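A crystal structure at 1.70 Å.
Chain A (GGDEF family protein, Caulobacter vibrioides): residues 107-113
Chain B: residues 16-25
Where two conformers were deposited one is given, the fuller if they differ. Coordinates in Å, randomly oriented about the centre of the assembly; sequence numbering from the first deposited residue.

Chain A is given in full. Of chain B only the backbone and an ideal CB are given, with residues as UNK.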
# COMPACT_ATOMS: atom_id res chain seq x y z
N VAL A 107 22.00 2.97 -1.60
CA VAL A 107 21.78 2.55 -0.23
C VAL A 107 20.49 3.26 0.17
O VAL A 107 20.51 4.37 0.69
CB VAL A 107 22.98 2.88 0.73
CG1 VAL A 107 22.67 2.46 2.16
CG2 VAL A 107 24.28 2.18 0.26
N ARG A 108 19.36 2.61 -0.13
CA ARG A 108 18.01 3.19 -0.01
C ARG A 108 17.01 2.10 0.36
O ARG A 108 17.18 0.93 -0.03
CB ARG A 108 17.56 3.79 -1.35
CG ARG A 108 18.46 4.86 -1.92
CD ARG A 108 18.43 4.84 -3.44
NE ARG A 108 17.10 5.16 -3.95
CZ ARG A 108 16.40 4.42 -4.80
NH1 ARG A 108 16.87 3.27 -5.28
NH2 ARG A 108 15.20 4.85 -5.17
N ALA A 109 15.96 2.49 1.08
CA ALA A 109 14.85 1.58 1.41
C ALA A 109 13.53 2.21 0.99
O ALA A 109 13.42 3.43 0.88
CB ALA A 109 14.84 1.25 2.91
N ALA A 110 12.53 1.39 0.75
CA ALA A 110 11.20 1.89 0.39
C ALA A 110 10.14 0.91 0.86
O ALA A 110 10.44 -0.25 1.12
CB ALA A 110 11.11 2.08 -1.14
N GLY A 111 8.89 1.36 0.95
CA GLY A 111 7.83 0.46 1.32
C GLY A 111 6.52 1.15 1.60
O GLY A 111 6.26 2.26 1.10
N VAL A 112 5.70 0.46 2.38
CA VAL A 112 4.37 0.94 2.77
C VAL A 112 4.29 1.16 4.28
O VAL A 112 5.02 0.54 5.06
CB VAL A 112 3.25 -0.05 2.30
CG1 VAL A 112 1.89 0.30 2.92
CG2 VAL A 112 3.14 -0.02 0.79
N VAL A 113 3.42 2.07 4.68
CA VAL A 113 3.08 2.23 6.08
C VAL A 113 1.56 2.19 6.19
O VAL A 113 0.84 2.80 5.38
CB VAL A 113 3.73 3.48 6.73
CG1 VAL A 113 3.44 4.74 5.93
CG2 VAL A 113 3.27 3.64 8.16
N UNK B 16 6.16 3.26 -7.93
CA UNK B 16 6.42 1.86 -8.27
C UNK B 16 7.50 1.21 -7.39
O UNK B 16 7.38 0.04 -7.03
CB UNK B 16 6.84 1.76 -9.74
N UNK B 17 8.53 1.98 -7.04
CA UNK B 17 9.61 1.50 -6.17
C UNK B 17 9.09 1.10 -4.79
O UNK B 17 9.43 0.03 -4.30
CB UNK B 17 10.69 2.58 -6.02
N UNK B 18 8.29 1.97 -4.18
CA UNK B 18 7.72 1.71 -2.86
C UNK B 18 6.72 0.54 -2.88
O UNK B 18 6.75 -0.32 -2.01
CB UNK B 18 7.03 2.97 -2.34
N UNK B 19 5.84 0.52 -3.89
CA UNK B 19 4.88 -0.58 -4.07
C UNK B 19 5.60 -1.92 -4.27
O UNK B 19 5.25 -2.93 -3.64
CB UNK B 19 3.97 -0.30 -5.26
N UNK B 20 6.62 -1.92 -5.11
CA UNK B 20 7.43 -3.11 -5.38
C UNK B 20 8.14 -3.61 -4.14
O UNK B 20 8.21 -4.81 -3.89
CB UNK B 20 8.46 -2.81 -6.47
N UNK B 21 8.68 -2.67 -3.36
CA UNK B 21 9.43 -2.98 -2.14
C UNK B 21 8.53 -3.62 -1.09
O UNK B 21 8.93 -4.56 -0.40
CB UNK B 21 10.08 -1.71 -1.57
N UNK B 22 7.31 -3.10 -0.98
CA UNK B 22 6.30 -3.61 -0.05
C UNK B 22 5.62 -4.89 -0.56
O UNK B 22 5.01 -5.61 0.23
CB UNK B 22 5.24 -2.53 0.20
N UNK B 23 5.75 -5.17 -1.86
CA UNK B 23 5.06 -6.29 -2.53
C UNK B 23 3.55 -6.09 -2.50
O UNK B 23 2.80 -7.01 -2.19
CB UNK B 23 5.42 -7.62 -1.87
N UNK B 24 3.13 -4.87 -2.82
CA UNK B 24 1.73 -4.44 -2.75
C UNK B 24 1.32 -3.86 -4.12
O UNK B 24 2.18 -3.38 -4.88
CB UNK B 24 1.53 -3.41 -1.64
N UNK B 25 0.02 -3.87 -4.42
CA UNK B 25 -0.48 -3.17 -5.60
C UNK B 25 -1.66 -2.26 -5.23
O UNK B 25 -2.31 -2.46 -4.19
CB UNK B 25 -0.90 -4.17 -6.68

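The helix of chain B crosses the strand of chain A at 76°, with axes only 5.7 Å apart at closest approach, so the rule to expect is small side chains at the crossing and longer ones at its margins.

Position 16 is helical and reaches nothing in chain A; almost any helix-compatible residue would serve. It is Leu B16.

At position 17 the CA-to-CB bond points toward chain A, and an ideal CB lies 5.1 Å from Arg A108 NH2. A positive charge within a short side chain's reach invites an acid, though a neutral acceptor such as Gln could also answer. Glu B17 forms a salt bridge: its OE2 accepts a hydrogen bond from Arg A108 NH2 at 3.1 Å, while OE1, closer to the same nitrogen NH2 of Arg A108 at 2.8 Å, receives only a weak, bent one.

Position 18 sits at the crossing, its CA 4.4 Å from the CA of Gly A111. The CB points sideways, 3.6 Å from Gly A111 O and 4.3 Å from Ala A110 CB, which favours Ala, Gly or perhaps Ser. Ala B18 packs its methyl against Ala A110, and its backbone O receives a CA-H...O contact from Gly A111 CA at 3.6 Å.

Position 19 points away, leaving chain A few demands. Leu B19 turns its end somewhat nearer, without close contact.

Position 20 is out of reach with ordinary helical angles, so many residues are conceivable; an ideal CB would lie 3.1 Å from the carbonyl O of position 16. It is Gly B20.

Position 21 points toward the strand, its ideal CB a tight 3.1 Å from Ala A110 O. Ala or Gly suits this spacing best. Ala B21 also brings its CB to 4.0 Å from Ala A110 CB, a small apolar match.

Position 22 also points toward chain A, its ideal CB 3.3 Å from Val A112 CG2 and 4.1 Å from Gly A111 CA. The surface is apolar and the room scant, so again Ala or Gly. Ala B22 presses its methyl on the valine.

Position 23 leaves the helix with positive phi and points away. Gly, Asn or Asp would tolerate that turn; it is Asp B23.

Position 24 is extended, its CB toward Val A112 CG2 at 4.5 Å. A modest apolar residue, Val, Ile or Ala, would fit. Val B24 adds a lighter apolar contact with that valine.

Position 25 is out of reach and unconstrained by chain A; it is Ala B25.

Chain B (16-25) LEALGAADVA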
# COMPACT_ATOMS: atom_id res chain seq x y z
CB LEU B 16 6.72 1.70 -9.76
CG LEU B 16 5.57 2.03 -10.72
CD1 LEU B 16 6.04 1.85 -12.18
CD2 LEU B 16 4.29 1.20 -10.44
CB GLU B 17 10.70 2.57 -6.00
CG GLU B 17 11.61 2.73 -7.20
CD GLU B 17 12.72 3.74 -6.95
OE1 GLU B 17 12.54 4.64 -6.10
OE2 GLU B 17 13.77 3.63 -7.61
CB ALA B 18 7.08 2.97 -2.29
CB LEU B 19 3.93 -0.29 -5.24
CG LEU B 19 2.90 0.84 -5.08
CD1 LEU B 19 2.15 1.10 -6.39
CD2 LEU B 19 1.93 0.55 -3.94
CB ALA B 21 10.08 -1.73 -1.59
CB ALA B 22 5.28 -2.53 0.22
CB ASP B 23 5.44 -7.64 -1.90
CG ASP B 23 5.18 -8.81 -2.82
OD1 ASP B 23 5.26 -8.61 -4.05
OD2 ASP B 23 4.90 -9.93 -2.32
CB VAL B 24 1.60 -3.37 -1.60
CG1 VAL B 24 0.42 -2.40 -1.80
CG2 VAL B 24 1.54 -4.04 -0.24
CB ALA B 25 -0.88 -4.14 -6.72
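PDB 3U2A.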